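Local coordinates for protein alcohol dehydrogenase (Aeropyrum pernix, PDB 1H2B) that probably oxidises alcohols with NAD+ as a zinc-dependent dehydrogenase from a hyperthermophilic archaeon, binding zinc, the dinucleotide and octanoic acid, at residues B[51-56]-B[340-345]; B[159-164]-B[354-359]. All coordinates share one frame; numbering follows the deposited sequence.

Contact 1: B[51-56]-B[340-345]. With ZN (zinc ion), chain J; NAJ (nicotinamide-adenine-dinucleotide (acidic form)), chain I; OCA (octanoic acid (caprylic acid)), chain H.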
loop_
_atom_site.group_PDB
_atom_site.type_symbol
_atom_site.label_atom_id
_atom_site.label_comp_id
_atom_site.label_asym_id
_atom_site.label_seq_id
_atom_site.Cartn_x
_atom_site.Cartn_y
_atom_site.Cartn_z
ATOM N N ALA B 51 -2.605 -34.858 -11.866
ATOM C CA ALA B 51 -3.215 -34.512 -10.580
ATOM C C ALA B 51 -2.148 -34.521 -9.494
ATOM O O ALA B 51 -1.586 -35.561 -9.158
ATOM C CB ALA B 51 -4.339 -35.523 -10.264
ATOM N N GLY B 52 -1.784 -33.341 -9.017
ATOM C CA GLY B 52 -0.763 -33.268 -7.984
ATOM C C GLY B 52 -1.218 -33.805 -6.651
ATOM O O GLY B 52 -2.387 -33.760 -6.315
ATOM N N VAL B 53 -0.256 -34.331 -5.886
ATOM C CA VAL B 53 -0.520 -34.864 -4.552
ATOM C C VAL B 53 0.094 -33.880 -3.538
ATOM O O VAL B 53 1.277 -33.564 -3.622
ATOM C CB VAL B 53 0.164 -36.211 -4.327
ATOM C CG1 VAL B 53 -0.228 -36.781 -2.988
ATOM C CG2 VAL B 53 -0.231 -37.211 -5.452
ATOM N N CYS B 54 -0.741 -33.362 -2.661
ATOM C CA CYS B 54 -0.352 -32.310 -1.741
ATOM C C CYS B 54 -0.203 -32.837 -0.319
ATOM O O CYS B 54 -0.907 -33.788 0.060
ATOM C CB CYS B 54 -1.467 -31.244 -1.789
ATOM S SG CYS B 54 -1.181 -29.750 -0.783
ATOM N N HIS B 55 0.642 -32.207 0.502
ATOM C CA HIS B 55 0.606 -32.603 1.904
ATOM C C HIS B 55 -0.788 -32.449 2.540
ATOM O O HIS B 55 -1.130 -33.156 3.494
ATOM C CB HIS B 55 1.690 -31.873 2.715
ATOM C CG HIS B 55 2.153 -32.629 3.931
ATOM N ND1 HIS B 55 3.448 -33.064 4.063
ATOM C CD2 HIS B 55 1.491 -33.032 5.046
ATOM C CE1 HIS B 55 3.576 -33.706 5.218
ATOM N NE2 HIS B 55 2.406 -33.697 5.837
ATOM N N THR B 56 -1.623 -31.552 2.013
ATOM C CA THR B 56 -2.986 -31.462 2.486
ATOM C C THR B 56 -3.743 -32.768 2.332
ATOM O O THR B 56 -4.670 -33.024 3.118
ATOM C CB THR B 56 -3.705 -30.357 1.732
ATOM O OG1 THR B 56 -3.216 -29.111 2.239
ATOM C CG2 THR B 56 -5.241 -30.393 2.002
ATOM N N ASN B 340 -1.524 -44.446 -2.997
ATOM C CA ASN B 340 -1.212 -44.742 -1.607
ATOM C C ASN B 340 0.259 -44.913 -1.318
ATOM O O ASN B 340 0.728 -44.447 -0.266
ATOM C CB ASN B 340 -2.018 -45.963 -1.150
ATOM C CG ASN B 340 -3.469 -45.656 -1.011
ATOM O OD1 ASN B 340 -3.872 -44.734 -0.294
ATOM N ND2 ASN B 340 -4.291 -46.458 -1.672
ATOM N N ASP B 341 0.998 -45.522 -2.232
ATOM C CA ASP B 341 2.460 -45.552 -2.123
ATOM C C ASP B 341 3.038 -44.128 -2.133
ATOM O O ASP B 341 3.942 -43.819 -1.377
ATOM C CB ASP B 341 3.090 -46.370 -3.237
ATOM C CG ASP B 341 4.597 -46.432 -3.123
ATOM O OD1 ASP B 341 5.083 -46.904 -2.076
ATOM O OD2 ASP B 341 5.377 -46.020 -4.014
ATOM N N VAL B 342 2.489 -43.259 -2.980
ATOM C CA VAL B 342 3.000 -41.883 -3.022
ATOM C C VAL B 342 2.732 -41.126 -1.722
ATOM O O VAL B 342 3.605 -40.396 -1.233
ATOM C CB VAL B 342 2.418 -41.114 -4.235
ATOM C CG1 VAL B 342 2.760 -39.598 -4.153
ATOM C CG2 VAL B 342 2.945 -41.711 -5.506
ATOM N N LEU B 343 1.529 -41.278 -1.168
ATOM C CA LEU B 343 1.173 -40.659 0.107
ATOM C C LEU B 343 2.078 -41.177 1.229
ATOM O O LEU B 343 2.531 -40.412 2.057
ATOM C CB LEU B 343 -0.285 -40.945 0.454
ATOM C CG LEU B 343 -1.351 -40.189 -0.355
ATOM C CD1 LEU B 343 -2.735 -40.762 -0.064
ATOM C CD2 LEU B 343 -1.303 -38.683 0.058
ATOM N N GLU B 344 2.360 -42.487 1.229
ATOM C CA GLU B 344 3.341 -43.008 2.179
ATOM C C GLU B 344 4.728 -42.333 2.038
ATOM O O GLU B 344 5.345 -41.919 3.054
ATOM C CB GLU B 344 3.446 -44.530 2.009
ATOM C CG GLU B 344 2.284 -45.305 2.621
ATOM C CD GLU B 344 2.213 -46.756 2.122
ATOM O OE1 GLU B 344 3.281 -47.393 1.917
ATOM O OE2 GLU B 344 1.079 -47.265 1.927
ATOM N N ARG B 345 5.235 -42.224 0.813
ATOM C CA ARG B 345 6.531 -41.574 0.585
ATOM C C ARG B 345 6.487 -40.119 1.057
ATOM O O ARG B 345 7.404 -39.628 1.711
ATOM C CB ARG B 345 6.904 -41.622 -0.885
ATOM C CG ARG B 345 7.188 -43.076 -1.379
ATOM C CD ARG B 345 7.570 -43.173 -2.820
ATOM N NE ARG B 345 8.570 -42.166 -3.174
ATOM C CZ ARG B 345 8.431 -41.281 -4.159
ATOM N NH1 ARG B 345 7.339 -41.283 -4.933
ATOM N NH2 ARG B 345 9.391 -40.392 -4.374
HETATM ZN ZN ZN J . -2.996 -28.567 -1.440
HETATM P PA NAJ I . 5.716 -31.314 1.567
HETATM O O1A NAJ I . 5.541 -32.561 2.389
HETATM O O2A NAJ I . 6.024 -31.438 0.066
HETATM O O5B NAJ I . 6.933 -30.419 2.085
HETATM C C5B NAJ I . 7.216 -30.240 3.480
HETATM C C4B NAJ I . 8.703 -29.935 3.520
HETATM O O4B NAJ I . 9.011 -29.539 4.872
HETATM C C3B NAJ I . 9.588 -31.117 3.126
HETATM O O3B NAJ I . 10.590 -30.739 2.167
HETATM C C2B NAJ I . 10.155 -31.465 4.496
HETATM O O2B NAJ I . 11.413 -32.156 4.449
HETATM C C1B NAJ I . 10.270 -30.109 5.205
HETATM N N9A NAJ I . 10.352 -30.178 6.663
HETATM C C8A NAJ I . 9.785 -31.088 7.565
HETATM N N7A NAJ I . 10.113 -30.725 8.835
HETATM C C5A NAJ I . 10.888 -29.604 8.754
HETATM C C6A NAJ I . 11.500 -28.809 9.693
HETATM N N6A NAJ I . 11.458 -29.068 11.007
HETATM N N1A NAJ I . 12.164 -27.689 9.268
HETATM C C2A NAJ I . 12.301 -27.375 7.927
HETATM N N3A NAJ I . 11.717 -28.179 7.011
HETATM C C4A NAJ I . 11.028 -29.276 7.422
HETATM O O3 NAJ I . 4.411 -30.442 1.816
HETATM P PN NAJ I . 3.646 -29.437 0.811
HETATM O O1N NAJ I . 2.676 -30.172 0.006
HETATM O O2N NAJ I . 4.633 -28.560 0.151
HETATM O O5D NAJ I . 2.759 -28.635 1.882
HETATM C C5D NAJ I . 3.436 -27.788 2.807
HETATM C C4D NAJ I . 2.463 -27.353 3.891
HETATM O O4D NAJ I . 1.558 -26.396 3.312
HETATM C C3D NAJ I . 1.570 -28.477 4.415
HETATM O O3D NAJ I . 1.201 -28.159 5.769
HETATM C C2D NAJ I . 0.328 -28.375 3.518
HETATM O O2D NAJ I . -0.838 -28.946 4.040
HETATM C C1D NAJ I . 0.230 -26.840 3.457
HETATM N N1N NAJ I . -0.596 -26.235 2.412
HETATM C C2N NAJ I . -1.105 -25.001 2.692
HETATM C C3N NAJ I . -1.844 -24.330 1.733
HETATM C C7N NAJ I . -2.450 -23.007 2.070
HETATM O O7N NAJ I . -3.222 -22.476 1.107
HETATM N N7N NAJ I . -2.224 -22.311 3.189
HETATM C C4N NAJ I . -2.078 -24.877 0.429
HETATM C C5N NAJ I . -1.369 -26.080 0.151
HETATM C C6N NAJ I . -0.676 -26.753 1.139
HETATM C C1 OCA H . -4.777 -26.762 0.018
HETATM C C2 OCA H . -5.440 -26.322 1.331
HETATM C C3 OCA H . -6.644 -25.404 1.056
HETATM C C4 OCA H . -7.590 -25.221 2.232
HETATM C C5 OCA H . -8.822 -24.444 1.770
HETATM C C6 OCA H . -9.697 -24.034 2.952
HETATM C C7 OCA H . -10.886 -23.164 2.560
HETATM C C8 OCA H . -11.685 -22.822 3.805
HETATM O O1 OCA H . -3.889 -27.659 0.028
HETATM O O2 OCA H . -5.090 -26.213 -1.059
#

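Contact 2: B[159-164]-B[354-359]. With NAJ (nicotinamide-adenine-dinucleotide (acidic form)), chain I.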
loop_
_atom_site.group_PDB
_atom_site.type_symbol
_atom_site.label_atom_id
_atom_site.label_comp_id
_atom_site.label_asym_id
_atom_site.label_seq_id
_atom_site.Cartn_x
_atom_site.Cartn_y
_atom_site.Cartn_z
ATOM N N LYS B 159 4.603 -31.301 -20.894
ATOM C CA LYS B 159 4.723 -29.959 -20.315
ATOM C C LYS B 159 3.468 -29.646 -19.511
ATOM O O LYS B 159 3.557 -28.972 -18.464
ATOM C CB LYS B 159 4.934 -28.891 -21.391
ATOM C CG LYS B 159 6.392 -28.796 -21.877
ATOM C CD LYS B 159 6.553 -28.423 -23.379
ATOM C CE LYS B 159 5.596 -27.333 -23.884
ATOM N NZ LYS B 159 5.019 -27.679 -25.221
ATOM N N LEU B 160 2.310 -30.075 -20.023
ATOM C CA LEU B 160 1.032 -29.840 -19.294
ATOM C C LEU B 160 1.089 -30.465 -17.902
ATOM O O LEU B 160 0.730 -29.847 -16.882
ATOM C CB LEU B 160 -0.180 -30.388 -20.094
ATOM C CG LEU B 160 -1.550 -30.279 -19.419
ATOM C CD1 LEU B 160 -1.918 -28.815 -19.276
ATOM C CD2 LEU B 160 -2.584 -30.945 -20.280
ATOM N N VAL B 161 1.532 -31.720 -17.855
ATOM C CA VAL B 161 1.579 -32.456 -16.595
ATOM C C VAL B 161 2.546 -31.801 -15.602
ATOM O O VAL B 161 2.257 -31.709 -14.393
ATOM C CB VAL B 161 2.026 -33.919 -16.885
ATOM C CG1 VAL B 161 2.388 -34.674 -15.587
ATOM C CG2 VAL B 161 0.911 -34.647 -17.644
ATOM N N GLU B 162 3.685 -31.310 -16.107
ATOM C CA GLU B 162 4.662 -30.609 -15.300
ATOM C C GLU B 162 4.125 -29.304 -14.703
ATOM O O GLU B 162 4.642 -28.832 -13.715
ATOM C CB GLU B 162 5.925 -30.351 -16.140
ATOM C CG GLU B 162 6.845 -31.568 -16.190
ATOM C CD GLU B 162 8.196 -31.266 -16.830
ATOM O OE1 GLU B 162 8.626 -30.072 -16.844
ATOM O OE2 GLU B 162 8.825 -32.238 -17.315
ATOM N N MET B 163 3.074 -28.758 -15.297
ATOM C CA MET B 163 2.441 -27.561 -14.778
ATOM C C MET B 163 1.409 -27.861 -13.698
ATOM O O MET B 163 0.887 -26.917 -13.099
ATOM C CB MET B 163 1.761 -26.808 -15.921
ATOM C CG MET B 163 2.820 -26.192 -16.898
ATOM S SD MET B 163 2.013 -25.175 -18.196
ATOM C CE MET B 163 1.679 -23.621 -17.306
ATOM N N ALA B 164 1.061 -29.125 -13.481
ATOM C CA ALA B 164 -0.032 -29.429 -12.571
ATOM C C ALA B 164 0.138 -28.755 -11.199
ATOM O O ALA B 164 -0.817 -28.162 -10.676
ATOM C CB ALA B 164 -0.230 -30.958 -12.356
ATOM N N ARG B 354 7.387 -32.313 -6.094
ATOM C CA ARG B 354 5.962 -32.605 -6.103
ATOM C C ARG B 354 5.676 -33.853 -6.894
ATOM O O ARG B 354 6.068 -33.946 -8.041
ATOM C CB ARG B 354 5.258 -31.419 -6.772
ATOM C CG ARG B 354 3.758 -31.403 -6.652
ATOM C CD ARG B 354 3.280 -31.517 -5.247
ATOM N NE ARG B 354 2.165 -30.659 -4.919
ATOM C CZ ARG B 354 1.922 -30.257 -3.676
ATOM N NH1 ARG B 354 2.741 -30.606 -2.675
ATOM N NH2 ARG B 354 0.865 -29.500 -3.441
ATOM N N ALA B 355 4.917 -34.755 -6.283
ATOM C CA ALA B 355 4.442 -35.931 -6.993
ATOM C C ALA B 355 3.203 -35.550 -7.788
ATOM O O ALA B 355 2.322 -34.834 -7.284
ATOM C CB ALA B 355 4.153 -37.030 -6.020
ATOM N N VAL B 356 3.115 -36.036 -9.032
ATOM C CA VAL B 356 1.945 -35.742 -9.897
ATOM C C VAL B 356 1.495 -37.099 -10.461
ATOM O O VAL B 356 2.355 -37.881 -10.913
ATOM C CB VAL B 356 2.338 -34.814 -11.023
ATOM C CG1 VAL B 356 1.188 -34.575 -11.971
ATOM C CG2 VAL B 356 2.782 -33.452 -10.463
ATOM N N LEU B 357 0.197 -37.374 -10.376
ATOM C CA LEU B 357 -0.416 -38.640 -10.870
ATOM C C LEU B 357 -1.004 -38.450 -12.243
ATOM O O LEU B 357 -1.615 -37.430 -12.527
ATOM C CB LEU B 357 -1.487 -39.187 -9.921
ATOM C CG LEU B 357 -1.012 -39.248 -8.468
ATOM C CD1 LEU B 357 -2.146 -39.827 -7.632
ATOM C CD2 LEU B 357 0.324 -40.015 -8.266
ATOM N N ILE B 358 -0.802 -39.453 -13.099
ATOM C CA ILE B 358 -1.309 -39.406 -14.458
ATOM C C ILE B 358 -2.146 -40.634 -14.718
ATOM O O ILE B 358 -1.973 -41.661 -14.053
ATOM C CB ILE B 358 -0.131 -39.295 -15.492
ATOM C CG1 ILE B 358 0.810 -40.515 -15.426
ATOM C CG2 ILE B 358 0.646 -37.974 -15.327
ATOM C CD1 ILE B 358 1.907 -40.519 -16.548
ATOM N N PRO B 359 -3.066 -40.543 -15.673
ATOM C CA PRO B 359 -3.795 -41.738 -16.125
ATOM C C PRO B 359 -2.837 -42.744 -16.790
ATOM O O PRO B 359 -1.805 -42.348 -17.378
ATOM C CB PRO B 359 -4.776 -41.173 -17.142
ATOM C CG PRO B 359 -4.138 -39.892 -17.640
ATOM C CD PRO B 359 -3.531 -39.314 -16.364
ATOM O OXT PRO B 359 -3.088 -43.965 -16.700
HETATM P PA NAJ I . 5.716 -31.314 1.567
HETATM O O1A NAJ I . 5.541 -32.561 2.389
HETATM O O2A NAJ I . 6.024 -31.438 0.066
HETATM O O5B NAJ I . 6.933 -30.419 2.085
HETATM C C5B NAJ I . 7.216 -30.240 3.480
HETATM C C4B NAJ I . 8.703 -29.935 3.520
HETATM O O4B NAJ I . 9.011 -29.539 4.872
HETATM C C3B NAJ I . 9.588 -31.117 3.126
HETATM O O3B NAJ I . 10.590 -30.739 2.167
HETATM C C2B NAJ I . 10.155 -31.465 4.496
HETATM O O2B NAJ I . 11.413 -32.156 4.449
HETATM C C1B NAJ I . 10.270 -30.109 5.205
HETATM N N9A NAJ I . 10.352 -30.178 6.663
HETATM C C8A NAJ I . 9.785 -31.088 7.565
HETATM N N7A NAJ I . 10.113 -30.725 8.835
HETATM C C5A NAJ I . 10.888 -29.604 8.754
HETATM C C6A NAJ I . 11.500 -28.809 9.693
HETATM N N6A NAJ I . 11.458 -29.068 11.007
HETATM N N1A NAJ I . 12.164 -27.689 9.268
HETATM C C2A NAJ I . 12.301 -27.375 7.927
HETATM N N3A NAJ I . 11.717 -28.179 7.011
HETATM C C4A NAJ I . 11.028 -29.276 7.422
HETATM O O3 NAJ I . 4.411 -30.442 1.816
HETATM P PN NAJ I . 3.646 -29.437 0.811
HETATM O O1N NAJ I . 2.676 -30.172 0.006
HETATM O O2N NAJ I . 4.633 -28.560 0.151
HETATM O O5D NAJ I . 2.759 -28.635 1.882
HETATM C C5D NAJ I . 3.436 -27.788 2.807
HETATM C C4D NAJ I . 2.463 -27.353 3.891
HETATM O O4D NAJ I . 1.558 -26.396 3.312
HETATM C C3D NAJ I . 1.570 -28.477 4.415
HETATM O O3D NAJ I . 1.201 -28.159 5.769
HETATM C C2D NAJ I . 0.328 -28.375 3.518
HETATM O O2D NAJ I . -0.838 -28.946 4.040
HETATM C C1D NAJ I . 0.230 -26.840 3.457
HETATM N N1N NAJ I . -0.596 -26.235 2.412
HETATM C C2N NAJ I . -1.105 -25.001 2.692
HETATM C C3N NAJ I . -1.844 -24.330 1.733
HETATM C C7N NAJ I . -2.450 -23.007 2.070
HETATM O O7N NAJ I . -3.222 -22.476 1.107
HETATM N N7N NAJ I . -2.224 -22.311 3.189
HETATM C C4N NAJ I . -2.078 -24.877 0.429
HETATM C C5N NAJ I . -1.369 -26.080 0.151
HETATM C C6N NAJ I . -0.676 -26.753 1.139
#

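Contact 1: B[51-56]-B[340-345]
Val53 meets Val342 and Leu343 in a small, buried, purely apolar contact, where the link between strand 44-52 and helix 55-61 faces helix 339-347 of the catalytic domain. No hydrogen bond crosses it, and the two segments bury 116 Å² together. The two methyls of Val53 divide the work: CG1 meets CD2 of Leu343 at 3.7 Å, while CG2 lies 4.0 Å from CG1 of Val342. With CG1 anti to the backbone N (chi1 -175°), the Val53 fork spreads over two successive residues of the helix, its branches crossing theirs at a slant.

The next residue, Cys54, points its CB away from the helix, and its SG binds zinc at 2.3 Å, a site completed by His79, Asp168 and the octanoate oxygen O1. That sulfur also accepts from Thr56 N, capping the start of helix 55-61. His55 grips the dinucleotide twice: its backbone N reaches O1N, and ND1, in the ring plane, gives a nearly straight bond (173°) to O1A at 2.7 Å. Thr56 OG1 donates to octanoate O1 at 2.7 Å and accepts from the ribose O2D at 3.0 Å, joining both ligands through one hydroxyl. A cysteine on zinc followed at two residues by a hydroxyl beside the metal-bound ligand is characteristic of the catalytic zinc site of medium-chain alcohol dehydrogenases.

Contact 2: B[159-164]-B[354-359]
The guanidinium of Arg354 meets the dinucleotide at its edge: NH1 donates in the plane of the group to the phosphate oxygen O1N, at 2.7 Å with an N-H...O angle of 159°. The Arg354 side chain as a whole packs on Pro165, Asp168 and Ala169, and its NE makes a salt bridge to Glu80. CG lies opposite the backbone N across the first bond (chi1 -169°), and bends at chi2 and chi3 turn the chain so that its end reaches the phosphate. Held at NE by a carboxylate and at NH1 by a phosphate, the group has little freedom to rotate. A methionine in its place would probably leave that phosphate oxygen without its cationic donor and would remove the salt-bridge partner that NE offers Glu80.

The contact between the segments lies further along the strand and is apolar, burying 153 Å². CG1 of Val161, on helix 157-162, fits between two residues of strand 354-358 whose CB atoms face the helix: it lies 3.8 Å from CG1 of Val356 and 3.7 Å from CG2 of Ile358. The Val161 and Ile358 side chains run at about a right angle, and the one methyl, CG1, reaches both alternate strand positions. Val356 CG1 serves a second partner, since CB of Ala164, three residues on from Val161, packs against it at 3.9 Å. Leu357, between the two, directs its CB away, as the alternation of a beta-strand requires. Strand 354-358 therefore presents one face to the helix, and its first residue leads into the cofactor cleft. This is helix-on-sheet packing in the GroES-like catalytic domain of zinc-dependent alcohol dehydrogenases, joined here to a pyrophosphate-binding arginine.

How the contacts relate
From the N terminus, 51-56 runs from strand 44-52 into helix 55-61 and waits 284 residues for its partner on helix 339-347; contact 1 closes that loop. Segment 159-164 lies inside it, but its partner, 354-359, follows helix 339-347, so the loops cross rather than nest. The six-stranded parallel Rossmann-type sheet, strands 189-193 to 303-306, falls inside both loops, and the chain's last helix and strand thus return to the catalytic domain. The contacts meet directly: strands 44-52 and 354-358 pair antiparallel, with probable hydrogen bonds from Leu357 N to Ala51 O (2.8 Å) and from Val53 N to Ala355 O (3.0 Å). Both contacts also reach phosphate oxygen O1N, through His55 and Arg354.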